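Local coordinates for FBP protein (Leishmania major, PDB 5OEZ), which probably hydrolyses fructose 1,6-bisphosphate to fructose 6-phosphate and phosphate, a magnesium-dependent step of carbohydrate biosynthesis, as a homotetramer that also binds the nucleotide AMP, at residues M32-T37 with A83-S88; T89-L94 with Y113-D118; G95-E100 with L282-P287; M102-S107 with N148-A153. All blocks are in the same frame, centred on the assembly; numbering follows the deposited sequence.

Contact 1 (M32-T37 with A83-S88); sequences MMAIQT and AYLLSS
An antiparallel pair of helices, 27-47 and 72-87, packs in the N-terminal domain of the fructose-1,6-bisphosphatase fold, where A34 meets Y84, L85 and S88 and T37 lies over the Y84 ring. The short axes run 166° apart in direction and approach to 8.5 Å, a close spacing consistent with the small A34 at the point of nearest approach. Its CB lies 3.4 Å from the backbone O of Y84. T37 supplies the aromatic contact: CG2 sits 3.8 Å from the centroid of the Y84 ring, almost on its normal, a CH-pi contact over the middle of one face. OG1 of T37 sits beside the backbone N (chi1 -57°), which leaves the CG2 methyl anti to it; OG1 has both M33 O and E198 of the second subunit within reach. On the flank toward strand 113-121, the CD2 branch of L85 reaches I35 CG1 at 3.9 Å; the two side chains cross obliquely. S88 closes the end of the interface, its OG donating to L85 O at 2.6 Å and its CB resting 3.9 Å from A34 CB. The chemistry therefore divides in two: apolar dispersion and CH-pi contact join the helices, whereas the Y84 hydroxyl bonds to the P9 carbonyl of the second subunit and T37 OG1 lies near an acceptor there, linking this buried helix pair directly to the assembly.

Contact 2 (T89-L94 with Y113-D118); sequences TSVCVL and YLIFFD
V91, V93 and L94 run parallel to Y113, L114 and I115, but a beta bulge shifts the register by one residue between the first two bridges. These are neighbouring strands of the large mixed sheet in the N-terminal domain. Y113 N donates to S90 O at 3.2 Å, in the carbonyl plane, and I115 N donates to V93 O at 3.1 Å. Between them, Y113 O receives C92 N at 2.8 Å and, more weakly, V93 N at 3.5 Å: two successive amides converge on one carbonyl at the bulge. Side chains then divide between the two faces of the sheet. V93 CB meets L114 CG on the face covered by helix 150-158. On the other face, V91, L94, Y113 and I115 turn toward helices 27-47 and 72-87. L94 and I115 lie side by side, pointing the same way, with L94 CD1 3.6 Å from I115 CG2; V91 CG1 touches that same I115 branch from an oblique direction. Y113 helps bind AMP in another structure of this protein, and its ring packs on F28, another residue of that site. At the other end of the strand D118 binds manganese in another structure, so one strand spans from the nucleotide pocket to the metal site. F117 CG lies between its backbone N and carbonyl carbon (chi1 64°), and CE1 at the ring edge meets L94 CG at 3.9 Å.

Contact 3 (G95-E100 with L282-P287); sequences GSEEEE and LYEAAP
E97 lies against Y283 and E284 at the manganese site, where the end of strand 91-96 meets helix 281-294, joining a segment of the N-terminal family region to one of the C-terminal region. Its CA sits over the centre of the Y283 ring, 3.7 Å from the centroid and 14° off the ring normal, forming a CH-pi contact. The side chain stays against the ring atoms nearest the helix, with CB 3.8 Å from Y283 CG and CG 3.9 Å from both Y283 CG and Y283 CD2. The E97 CG is anti to its backbone N (chi1 -165°), and the chain beyond it is extended, carrying the carboxylate past the tyrosine to E284. How the two acid groups are turned against each other is doubtful, because they come too close in the model. G95 adds a backbone contact at the edge of the Y283 ring, its O lying 3.5 Å from CE1.

Farther out, R280 forms a salt bridge to E97 through NH1, and its backbone N donates to E284 OE1, so one residue attends both acids. The ring of H315 meets Y283, while L282 packs on W139 and F116. Backbone bonds of G95 and E97 with F117 continue the pairing with strand 113-121. In another structure of this protein E97 binds both manganese ions, E98 binds one of them, and E284 binds the other. No metal occupies the site in this model; the contact thus brings acidic groups from both family regions together as a metal site, with R280 bridging E97 and E284.

Contact 4 (M102-S107 with N148-A153); sequences MIIAES and NSVEDA
I104 and M102 pack against V150 and A153, joining the short edge strand 103-104 to the start of helix 150-158 at one side of the large mixed sheet. Apolar contacts carry this sheet-helix junction. I104 points CD1 at V150 CG2, 3.7 Å away; the same methyl also approaches A153 CB at 4.2 Å. From M102 it is the terminal methyl that does the touching: the chain bends at chi3 (-75°) to put CE 3.8 Å from A153 CB, with SD farther off at 4.2 Å from that CB. V93 of the neighbouring strand packs on both M102 and A153, and I147 adds to the apolar surroundings of I104 and A153.

Backbone carbonyls contribute van der Waals contacts to the same interface. S149 O lies 3.6 Å from I104 CG1, while M102 O approaches V150 CG2 at 3.8 Å.

Hydrogen bonds organise the helix start. S149 occupies the N-cap position, where its OG accepts from D152 N. The D152 side chain reaches back in turn: its OD2 uses the lone pair facing away from the other carboxylate oxygen to accept from N148 N, at 3.1 Å with an N-H...O angle of 168°.

Three of the contacts are buried and the fourth partly so, and three kinds of chemistry meet around one sheet. Contacts 1 and 2 touch directly: L85 packs on V91 and L94, while I35 reaches I115, so the helix pair lies against the sheet. Contact 2 shares strand 91-96 with contact 3, where the apolar interior gives way to an acidic metal site; I115 O and F117 N pair with the backbone of G95 at the change. Contact 4, farther from the chain's centre, packs across the opposite face. It joins contact 2 through L94 with I103 and C92 with A105. Contact 1 also carries polar bonds to the second subunit.

Contact 1 (M32-T37 with A83-S88)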
loop_
_atom_site.group_PDB
_atom_site.type_symbol
_atom_site.label_atom_id
_atom_site.label_comp_id
_atom_site.label_asym_id
_atom_site.label_seq_id
_atom_site.Cartn_x
_atom_site.Cartn_y
_atom_site.Cartn_z
ATOM N N MET C 32 0.169 5.248 -23.641
ATOM C CA MET C 32 -0.664 5.201 -22.449
ATOM C C MET C 32 -0.024 4.436 -21.301
ATOM O O MET C 32 -0.291 4.764 -20.153
ATOM C CB MET C 32 -2.071 4.682 -22.758
ATOM C CG MET C 32 -2.892 5.632 -23.629
ATOM S SD MET C 32 -2.927 7.341 -23.042
ATOM C CE MET C 32 -3.384 7.168 -21.301
ATOM N N MET C 33 0.816 3.440 -21.599
ATOM C CA MET C 33 1.624 2.799 -20.551
ATOM C C MET C 33 2.535 3.793 -19.890
ATOM O O MET C 33 2.666 3.809 -18.657
ATOM C CB MET C 33 2.533 1.700 -21.096
ATOM C CG MET C 33 2.214 0.305 -20.639
ATOM S SD MET C 33 1.429 -0.653 -21.937
ATOM C CE MET C 33 2.531 -0.796 -23.325
ATOM N N ALA C 34 3.229 4.573 -20.720
ATOM C CA ALA C 34 4.162 5.567 -20.213
ATOM C C ALA C 34 3.452 6.619 -19.325
ATOM O O ALA C 34 3.976 7.006 -18.272
ATOM C CB ALA C 34 4.902 6.219 -21.363
ATOM N N ILE C 35 2.261 7.045 -19.737
ATOM C CA ILE C 35 1.472 8.015 -18.970
ATOM C C ILE C 35 0.991 7.434 -17.639
ATOM O O ILE C 35 1.027 8.113 -16.605
ATOM C CB ILE C 35 0.292 8.562 -19.803
ATOM C CG1 ILE C 35 0.837 9.466 -20.924
ATOM C CG2 ILE C 35 -0.672 9.372 -18.944
ATOM C CD1 ILE C 35 -0.194 9.982 -21.902
ATOM N N GLN C 36 0.505 6.197 -17.668
ATOM C CA GLN C 36 0.082 5.527 -16.442
ATOM C C GLN C 36 1.229 5.429 -15.451
ATOM O O GLN C 36 1.040 5.706 -14.269
ATOM C CB GLN C 36 -0.421 4.130 -16.727
ATOM C CG GLN C 36 -1.783 4.084 -17.369
ATOM C CD GLN C 36 -2.170 2.650 -17.660
ATOM O OE1 GLN C 36 -2.586 1.926 -16.759
ATOM N NE2 GLN C 36 -2.026 2.229 -18.920
ATOM N N THR C 37 2.406 5.045 -15.937
ATOM C CA THR C 37 3.565 4.922 -15.071
ATOM C C THR C 37 3.909 6.250 -14.441
ATOM O O THR C 37 4.208 6.319 -13.224
ATOM C CB THR C 37 4.793 4.362 -15.826
ATOM O OG1 THR C 37 4.451 3.099 -16.391
ATOM C CG2 THR C 37 5.960 4.151 -14.881
ATOM N N ALA C 83 10.845 11.295 -18.863
ATOM C CA ALA C 83 11.658 10.083 -18.913
ATOM C C ALA C 83 10.874 8.913 -19.490
ATOM O O ALA C 83 11.350 8.214 -20.394
ATOM C CB ALA C 83 12.182 9.738 -17.537
ATOM N N TYR C 84 9.657 8.726 -18.999
ATOM C CA TYR C 84 8.836 7.627 -19.450
ATOM C C TYR C 84 8.292 7.834 -20.866
ATOM O O TYR C 84 8.231 6.878 -21.637
ATOM C CB TYR C 84 7.722 7.324 -18.421
ATOM C CG TYR C 84 8.285 6.822 -17.092
ATOM C CD1 TYR C 84 9.032 5.648 -17.035
ATOM C CD2 TYR C 84 8.092 7.529 -15.900
ATOM C CE1 TYR C 84 9.572 5.203 -15.837
ATOM C CE2 TYR C 84 8.623 7.085 -14.697
ATOM C CZ TYR C 84 9.354 5.917 -14.671
ATOM O OH TYR C 84 9.892 5.466 -13.498
ATOM N N LEU C 85 7.910 9.062 -21.223
ATOM C CA LEU C 85 7.390 9.336 -22.575
ATOM C C LEU C 85 8.470 9.191 -23.635
ATOM O O LEU C 85 8.227 8.580 -24.665
ATOM C CB LEU C 85 6.740 10.716 -22.676
ATOM C CG LEU C 85 5.394 10.891 -21.971
ATOM C CD1 LEU C 85 5.037 12.362 -21.863
ATOM C CD2 LEU C 85 4.294 10.134 -22.693
ATOM N N LEU C 86 9.656 9.729 -23.382
ATOM C CA LEU C 86 10.756 9.621 -24.345
ATOM C C LEU C 86 11.207 8.174 -24.566
ATOM O O LEU C 86 11.559 7.814 -25.682
ATOM C CB LEU C 86 11.938 10.515 -23.943
ATOM C CG LEU C 86 11.691 12.033 -24.064
ATOM C CD1 LEU C 86 12.841 12.824 -23.437
ATOM C CD2 LEU C 86 11.470 12.473 -25.511
ATOM N N SER C 87 11.170 7.349 -23.519
ATOM C CA SER C 87 11.559 5.944 -23.641
ATOM C C SER C 87 10.448 5.054 -24.189
ATOM O O SER C 87 10.688 3.886 -24.456
ATOM C CB SER C 87 12.081 5.392 -22.296
ATOM O OG SER C 87 11.021 5.145 -21.371
ATOM N N SER C 88 9.234 5.573 -24.342
ATOM C CA SER C 88 8.127 4.765 -24.860
ATOM C C SER C 88 8.294 4.305 -26.320
ATOM O O SER C 88 7.659 3.322 -26.713
ATOM C CB SER C 88 6.792 5.515 -24.714
ATOM O OG SER C 88 6.702 6.653 -25.574
#

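Contact 2 (T89-L94 with Y113-D118)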
loop_
_atom_site.group_PDB
_atom_site.type_symbol
_atom_site.label_atom_id
_atom_site.label_comp_id
_atom_site.label_asym_id
_atom_site.label_seq_id
_atom_site.Cartn_x
_atom_site.Cartn_y
_atom_site.Cartn_z
ATOM N N THR C 89 9.109 5.030 -27.099
ATOM C CA THR C 89 9.209 4.931 -28.561
ATOM C C THR C 89 7.995 5.487 -29.320
ATOM O O THR C 89 7.936 5.389 -30.544
ATOM C CB THR C 89 9.491 3.490 -29.083
ATOM O OG1 THR C 89 8.293 2.697 -29.024
ATOM C CG2 THR C 89 10.634 2.825 -28.307
ATOM N N SER C 90 7.055 6.104 -28.623
ATOM C CA SER C 90 5.808 6.564 -29.244
ATOM C C SER C 90 5.786 8.045 -29.631
ATOM O O SER C 90 4.908 8.455 -30.387
ATOM C CB SER C 90 4.622 6.267 -28.311
ATOM O OG SER C 90 4.358 4.877 -28.316
ATOM N N VAL C 91 6.691 8.855 -29.086
ATOM C CA VAL C 91 6.584 10.309 -29.248
ATOM C C VAL C 91 7.628 10.840 -30.217
ATOM O O VAL C 91 8.780 10.402 -30.219
ATOM C CB VAL C 91 6.639 11.078 -27.905
ATOM C CG1 VAL C 91 5.794 10.378 -26.851
ATOM C CG2 VAL C 91 8.059 11.261 -27.410
ATOM N N CYS C 92 7.192 11.769 -31.053
ATOM C CA CYS C 92 8.071 12.566 -31.901
ATOM C C CYS C 92 8.560 13.806 -31.147
ATOM O O CYS C 92 9.761 14.101 -31.101
ATOM C CB CYS C 92 7.285 13.012 -33.137
ATOM S SG CYS C 92 8.317 13.891 -34.306
ATOM N N VAL C 93 7.615 14.502 -30.527
ATOM C CA VAL C 93 7.863 15.778 -29.899
ATOM C C VAL C 93 7.161 15.819 -28.557
ATOM O O VAL C 93 6.025 15.369 -28.432
ATOM C CB VAL C 93 7.297 16.918 -30.801
ATOM C CG1 VAL C 93 7.238 18.275 -30.112
ATOM C CG2 VAL C 93 8.104 17.011 -32.080
ATOM N N LEU C 94 7.839 16.410 -27.581
ATOM C CA LEU C 94 7.359 16.572 -26.227
ATOM C C LEU C 94 7.280 18.059 -25.932
ATOM O O LEU C 94 8.206 18.801 -26.230
ATOM C CB LEU C 94 8.391 15.985 -25.284
ATOM C CG LEU C 94 7.892 15.107 -24.174
ATOM C CD1 LEU C 94 7.440 13.780 -24.748
ATOM C CD2 LEU C 94 9.023 14.892 -23.193
ATOM N N TYR C 113 3.611 10.670 -32.322
ATOM C CA TYR C 113 2.741 11.502 -31.497
ATOM C C TYR C 113 3.448 12.774 -31.029
ATOM O O TYR C 113 4.630 12.753 -30.685
ATOM C CB TYR C 113 2.199 10.707 -30.299
ATOM C CG TYR C 113 1.202 9.653 -30.714
ATOM C CD1 TYR C 113 0.006 10.011 -31.326
ATOM C CD2 TYR C 113 1.442 8.300 -30.483
ATOM C CE1 TYR C 113 -0.925 9.057 -31.699
ATOM C CE2 TYR C 113 0.518 7.338 -30.863
ATOM C CZ TYR C 113 -0.664 7.719 -31.474
ATOM O OH TYR C 113 -1.596 6.774 -31.863
ATOM N N LEU C 114 2.705 13.882 -31.034
ATOM C CA LEU C 114 3.125 15.133 -30.398
ATOM C C LEU C 114 2.324 15.209 -29.113
ATOM O O LEU C 114 1.103 15.128 -29.163
ATOM C CB LEU C 114 2.793 16.351 -31.272
ATOM C CG LEU C 114 3.491 16.490 -32.638
ATOM C CD1 LEU C 114 2.790 15.686 -33.710
ATOM C CD2 LEU C 114 3.544 17.955 -33.057
ATOM N N ILE C 115 2.988 15.371 -27.971
ATOM C CA ILE C 115 2.278 15.399 -26.694
ATOM C C ILE C 115 2.650 16.648 -25.906
ATOM O O ILE C 115 3.817 16.996 -25.775
ATOM C CB ILE C 115 2.473 14.107 -25.874
ATOM C CG1 ILE C 115 1.728 14.204 -24.547
ATOM C CG2 ILE C 115 3.938 13.802 -25.622
ATOM C CD1 ILE C 115 1.433 12.851 -23.921
ATOM N N PHE C 116 1.623 17.335 -25.423
ATOM C CA PHE C 116 1.773 18.559 -24.680
ATOM C C PHE C 116 1.109 18.310 -23.358
ATOM O O PHE C 116 -0.055 17.920 -23.332
ATOM C CB PHE C 116 1.122 19.715 -25.441
ATOM C CG PHE C 116 1.800 19.979 -26.735
ATOM C CD1 PHE C 116 2.931 20.770 -26.776
ATOM C CD2 PHE C 116 1.358 19.374 -27.899
ATOM C CE1 PHE C 116 3.599 21.000 -27.969
ATOM C CE2 PHE C 116 2.021 19.588 -29.096
ATOM C CZ PHE C 116 3.147 20.399 -29.131
ATOM N N PHE C 117 1.845 18.519 -22.272
ATOM C CA PHE C 117 1.334 18.167 -20.969
ATOM C C PHE C 117 1.655 19.196 -19.905
ATOM O O PHE C 117 2.648 19.895 -19.987
ATOM C CB PHE C 117 1.849 16.770 -20.567
ATOM C CG PHE C 117 3.339 16.695 -20.392
ATOM C CD1 PHE C 117 4.181 16.468 -21.476
ATOM C CD2 PHE C 117 3.905 16.862 -19.139
ATOM C CE1 PHE C 117 5.560 16.416 -21.304
ATOM C CE2 PHE C 117 5.281 16.828 -18.971
ATOM C CZ PHE C 117 6.114 16.616 -20.053
ATOM N N ASP C 118 0.749 19.312 -18.939
ATOM C CA ASP C 118 0.990 20.021 -17.702
ATOM C C ASP C 118 1.241 18.929 -16.641
ATOM O O ASP C 118 0.304 18.267 -16.204
ATOM C CB ASP C 118 -0.221 20.893 -17.361
ATOM C CG ASP C 118 -0.025 21.722 -16.092
ATOM O OD1 ASP C 118 1.078 21.723 -15.499
ATOM O OD2 ASP C 118 -0.990 22.414 -15.693
#

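Contact 3 (G95-E100 with L282-P287)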
loop_
_atom_site.group_PDB
_atom_site.type_symbol
_atom_site.label_atom_id
_atom_site.label_comp_id
_atom_site.label_asym_id
_atom_site.label_seq_id
_atom_site.Cartn_x
_atom_site.Cartn_y
_atom_site.Cartn_z
ATOM N N GLY C 95 6.191 18.486 -25.315
ATOM C CA GLY C 95 6.060 19.849 -24.831
ATOM C C GLY C 95 5.569 19.854 -23.405
ATOM O O GLY C 95 4.431 19.496 -23.140
ATOM N N SER C 96 6.432 20.262 -22.488
ATOM C CA SER C 96 6.056 20.470 -21.091
ATOM C C SER C 96 5.735 21.939 -20.832
ATOM O O SER C 96 6.517 22.795 -21.205
ATOM C CB SER C 96 7.222 20.081 -20.201
ATOM O OG SER C 96 6.873 20.257 -18.844
ATOM N N GLU C 97 4.621 22.216 -20.153
ATOM C CA GLU C 97 4.214 23.583 -19.825
ATOM C C GLU C 97 5.287 24.401 -19.107
ATOM O O GLU C 97 5.379 25.607 -19.327
ATOM C CB GLU C 97 2.957 23.595 -18.954
ATOM C CG GLU C 97 2.273 24.951 -18.885
ATOM C CD GLU C 97 0.933 24.866 -18.137
ATOM O OE1 GLU C 97 0.946 24.490 -16.969
ATOM O OE2 GLU C 97 -0.164 25.160 -18.682
ATOM N N GLU C 98 6.100 23.738 -18.286
ATOM C CA GLU C 98 7.145 24.390 -17.509
ATOM C C GLU C 98 8.353 24.849 -18.334
ATOM O O GLU C 98 9.070 25.760 -17.903
ATOM C CB GLU C 98 7.633 23.471 -16.387
ATOM C CG GLU C 98 6.515 22.857 -15.516
ATOM C CD GLU C 98 7.006 22.273 -14.193
ATOM O OE1 GLU C 98 8.225 22.065 -14.017
ATOM O OE2 GLU C 98 6.154 22.012 -13.312
ATOM N N GLU C 99 8.525 24.308 -19.540
ATOM C CA GLU C 99 9.698 24.587 -20.365
ATOM C C GLU C 99 9.418 25.514 -21.548
ATOM O O GLU C 99 8.333 25.514 -22.128
ATOM C CB GLU C 99 10.260 23.279 -20.864
ATOM C CG GLU C 99 10.479 22.302 -19.728
ATOM C CD GLU C 99 11.292 21.089 -20.117
ATOM O OE1 GLU C 99 11.491 20.843 -21.324
ATOM O OE2 GLU C 99 11.744 20.389 -19.197
ATOM N N GLU C 100 10.415 26.308 -21.906
ATOM C CA GLU C 100 10.240 27.278 -22.984
ATOM C C GLU C 100 10.204 26.649 -24.388
ATOM O O GLU C 100 9.509 27.157 -25.263
ATOM C CB GLU C 100 11.219 28.443 -22.885
ATOM C CG GLU C 100 10.681 29.761 -23.490
ATOM C CD GLU C 100 9.378 30.324 -22.877
ATOM O OE1 GLU C 100 8.790 29.740 -21.942
ATOM O OE2 GLU C 100 8.918 31.389 -23.347
ATOM N N LEU C 282 -2.530 25.049 -25.435
ATOM C CA LEU C 282 -2.018 23.722 -25.768
ATOM C C LEU C 282 -1.955 22.751 -24.598
ATOM O O LEU C 282 -2.302 21.573 -24.740
ATOM C CB LEU C 282 -0.612 23.811 -26.342
ATOM C CG LEU C 282 -0.483 24.046 -27.842
ATOM C CD1 LEU C 282 0.982 23.983 -28.246
ATOM C CD2 LEU C 282 -1.276 23.044 -28.672
ATOM N N TYR C 283 -1.492 23.249 -23.460
ATOM C CA TYR C 283 -1.177 22.403 -22.329
ATOM C C TYR C 283 -2.380 22.082 -21.427
ATOM O O TYR C 283 -2.380 21.039 -20.781
ATOM C CB TYR C 283 -0.072 23.047 -21.500
ATOM C CG TYR C 283 1.166 23.390 -22.289
ATOM C CD1 TYR C 283 2.128 22.423 -22.585
ATOM C CD2 TYR C 283 1.394 24.678 -22.715
ATOM C CE1 TYR C 283 3.275 22.752 -23.302
ATOM C CE2 TYR C 283 2.532 25.010 -23.428
ATOM C CZ TYR C 283 3.468 24.040 -23.716
ATOM O OH TYR C 283 4.586 24.386 -24.421
ATOM N N GLU C 284 -3.375 22.978 -21.380
ATOM C CA GLU C 284 -4.495 22.912 -20.426
ATOM C C GLU C 284 -5.858 23.077 -21.092
ATOM O O GLU C 284 -6.697 22.188 -20.993
ATOM C CB GLU C 284 -4.355 23.991 -19.336
ATOM C CG GLU C 284 -3.063 23.910 -18.530
ATOM C CD GLU C 284 -2.763 25.160 -17.704
ATOM O OE1 GLU C 284 -3.192 26.281 -18.067
ATOM O OE2 GLU C 284 -2.065 25.024 -16.676
ATOM N N ALA C 285 -6.103 24.222 -21.728
ATOM C CA ALA C 285 -7.455 24.536 -22.204
ATOM C C ALA C 285 -7.960 23.611 -23.332
ATOM O O ALA C 285 -9.078 23.118 -23.263
ATOM C CB ALA C 285 -7.545 25.998 -22.622
ATOM N N ALA C 286 -7.153 23.376 -24.357
ATOM C CA ALA C 286 -7.576 22.494 -25.475
ATOM C C ALA C 286 -7.786 21.016 -25.072
ATOM O O ALA C 286 -8.809 20.437 -25.408
ATOM C CB ALA C 286 -6.615 22.605 -26.657
ATOM N N PRO C 287 -6.846 20.410 -24.332
ATOM C CA PRO C 287 -7.144 19.059 -23.784
ATOM C C PRO C 287 -8.432 18.963 -22.932
ATOM O O PRO C 287 -9.254 18.088 -23.170
ATOM C CB PRO C 287 -5.930 18.765 -22.913
ATOM C CG PRO C 287 -4.834 19.578 -23.517
ATOM C CD PRO C 287 -5.482 20.837 -23.976
#

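Contact 4 (M102-S107 with N148-A153)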
loop_
_atom_site.group_PDB
_atom_site.type_symbol
_atom_site.label_atom_id
_atom_site.label_comp_id
_atom_site.label_asym_id
_atom_site.label_seq_id
_atom_site.Cartn_x
_atom_site.Cartn_y
_atom_site.Cartn_z
ATOM N N MET C 102 10.067 22.982 -27.014
ATOM C CA MET C 102 9.752 21.576 -27.195
ATOM C C MET C 102 11.024 20.729 -27.250
ATOM O O MET C 102 12.115 21.219 -27.580
ATOM C CB MET C 102 8.937 21.386 -28.468
ATOM C CG MET C 102 7.515 21.904 -28.356
ATOM S SD MET C 102 6.602 21.899 -29.921
ATOM C CE MET C 102 7.383 23.298 -30.714
ATOM N N ILE C 103 10.869 19.452 -26.918
ATOM C CA ILE C 103 11.956 18.467 -26.986
ATOM C C ILE C 103 11.652 17.492 -28.106
ATOM O O ILE C 103 10.543 16.993 -28.199
ATOM C CB ILE C 103 12.091 17.705 -25.659
ATOM C CG1 ILE C 103 12.580 18.655 -24.559
ATOM C CG2 ILE C 103 13.061 16.535 -25.786
ATOM C CD1 ILE C 103 12.240 18.176 -23.170
ATOM N N ILE C 104 12.639 17.233 -28.949
ATOM C CA ILE C 104 12.515 16.295 -30.056
ATOM C C ILE C 104 13.134 14.988 -29.577
ATOM O O ILE C 104 14.257 14.985 -29.064
ATOM C CB ILE C 104 13.227 16.818 -31.331
ATOM C CG1 ILE C 104 12.418 17.946 -32.000
ATOM C CG2 ILE C 104 13.356 15.724 -32.377
ATOM C CD1 ILE C 104 12.061 19.134 -31.139
ATOM N N ALA C 105 12.401 13.888 -29.722
ATOM C CA ALA C 105 12.940 12.567 -29.409
ATOM C C ALA C 105 14.090 12.238 -30.351
ATOM O O ALA C 105 14.087 12.671 -31.503
ATOM C CB ALA C 105 11.854 11.514 -29.520
ATOM N N GLU C 106 15.067 11.471 -29.867
ATOM C CA GLU C 106 16.212 11.040 -30.708
ATOM C C GLU C 106 15.763 10.029 -31.746
ATOM O O GLU C 106 14.871 9.217 -31.471
ATOM C CB GLU C 106 17.308 10.412 -29.859
ATOM C CG GLU C 106 18.040 11.402 -29.003
ATOM C CD GLU C 106 18.506 10.850 -27.671
ATOM O OE1 GLU C 106 18.391 9.624 -27.422
ATOM O OE2 GLU C 106 19.002 11.665 -26.870
ATOM N N SER C 107 16.384 10.089 -32.923
ATOM C CA SER C 107 15.930 9.324 -34.115
ATOM C C SER C 107 15.666 7.822 -33.941
ATOM O O SER C 107 14.672 7.322 -34.469
ATOM C CB SER C 107 16.833 9.574 -35.317
ATOM O OG SER C 107 18.162 9.182 -35.059
ATOM N N ASN C 148 12.824 16.911 -37.525
ATOM C CA ASN C 148 14.208 16.648 -37.128
ATOM C C ASN C 148 14.845 17.789 -36.315
ATOM O O ASN C 148 16.033 17.737 -36.011
ATOM C CB ASN C 148 15.053 16.369 -38.369
ATOM C CG ASN C 148 14.514 15.201 -39.181
ATOM O OD1 ASN C 148 13.850 14.302 -38.645
ATOM N ND2 ASN C 148 14.803 15.193 -40.472
ATOM N N SER C 149 14.054 18.788 -35.930
ATOM C CA SER C 149 14.552 19.932 -35.155
ATOM C C SER C 149 13.420 20.673 -34.464
ATOM O O SER C 149 12.243 20.360 -34.676
ATOM C CB SER C 149 15.305 20.905 -36.061
ATOM O OG SER C 149 14.409 21.597 -36.912
ATOM N N VAL C 150 13.778 21.635 -33.620
ATOM C CA VAL C 150 12.784 22.465 -32.914
ATOM C C VAL C 150 12.117 23.451 -33.897
ATOM O O VAL C 150 10.926 23.764 -33.756
ATOM C CB VAL C 150 13.403 23.220 -31.701
ATOM C CG1 VAL C 150 12.363 24.093 -31.000
ATOM C CG2 VAL C 150 13.997 22.243 -30.690
ATOM N N GLU C 151 12.871 23.889 -34.907
ATOM C CA GLU C 151 12.329 24.750 -35.965
ATOM C C GLU C 151 11.200 24.035 -36.713
ATOM O O GLU C 151 10.130 24.617 -36.906
ATOM C CB GLU C 151 13.437 25.256 -36.911
ATOM C CG GLU C 151 14.374 26.331 -36.257
ATOM C CD GLU C 151 15.544 25.727 -35.471
ATOM O OE1 GLU C 151 15.521 24.517 -35.140
ATOM O OE2 GLU C 151 16.501 26.461 -35.152
ATOM N N ASP C 152 11.418 22.773 -37.089
ATOM C CA ASP C 152 10.378 21.970 -37.742
ATOM C C ASP C 152 9.158 21.881 -36.860
ATOM O O ASP C 152 8.041 22.138 -37.304
ATOM C CB ASP C 152 10.872 20.536 -38.052
ATOM C CG ASP C 152 11.921 20.479 -39.168
ATOM O OD1 ASP C 152 12.121 21.484 -39.886
ATOM O OD2 ASP C 152 12.545 19.403 -39.329
ATOM N N ALA C 153 9.372 21.481 -35.607
ATOM C CA ALA C 153 8.283 21.320 -34.633
ATOM C C ALA C 153 7.465 22.602 -34.464
ATOM O O ALA C 153 6.233 22.541 -34.367
ATOM C CB ALA C 153 8.832 20.857 -33.295
#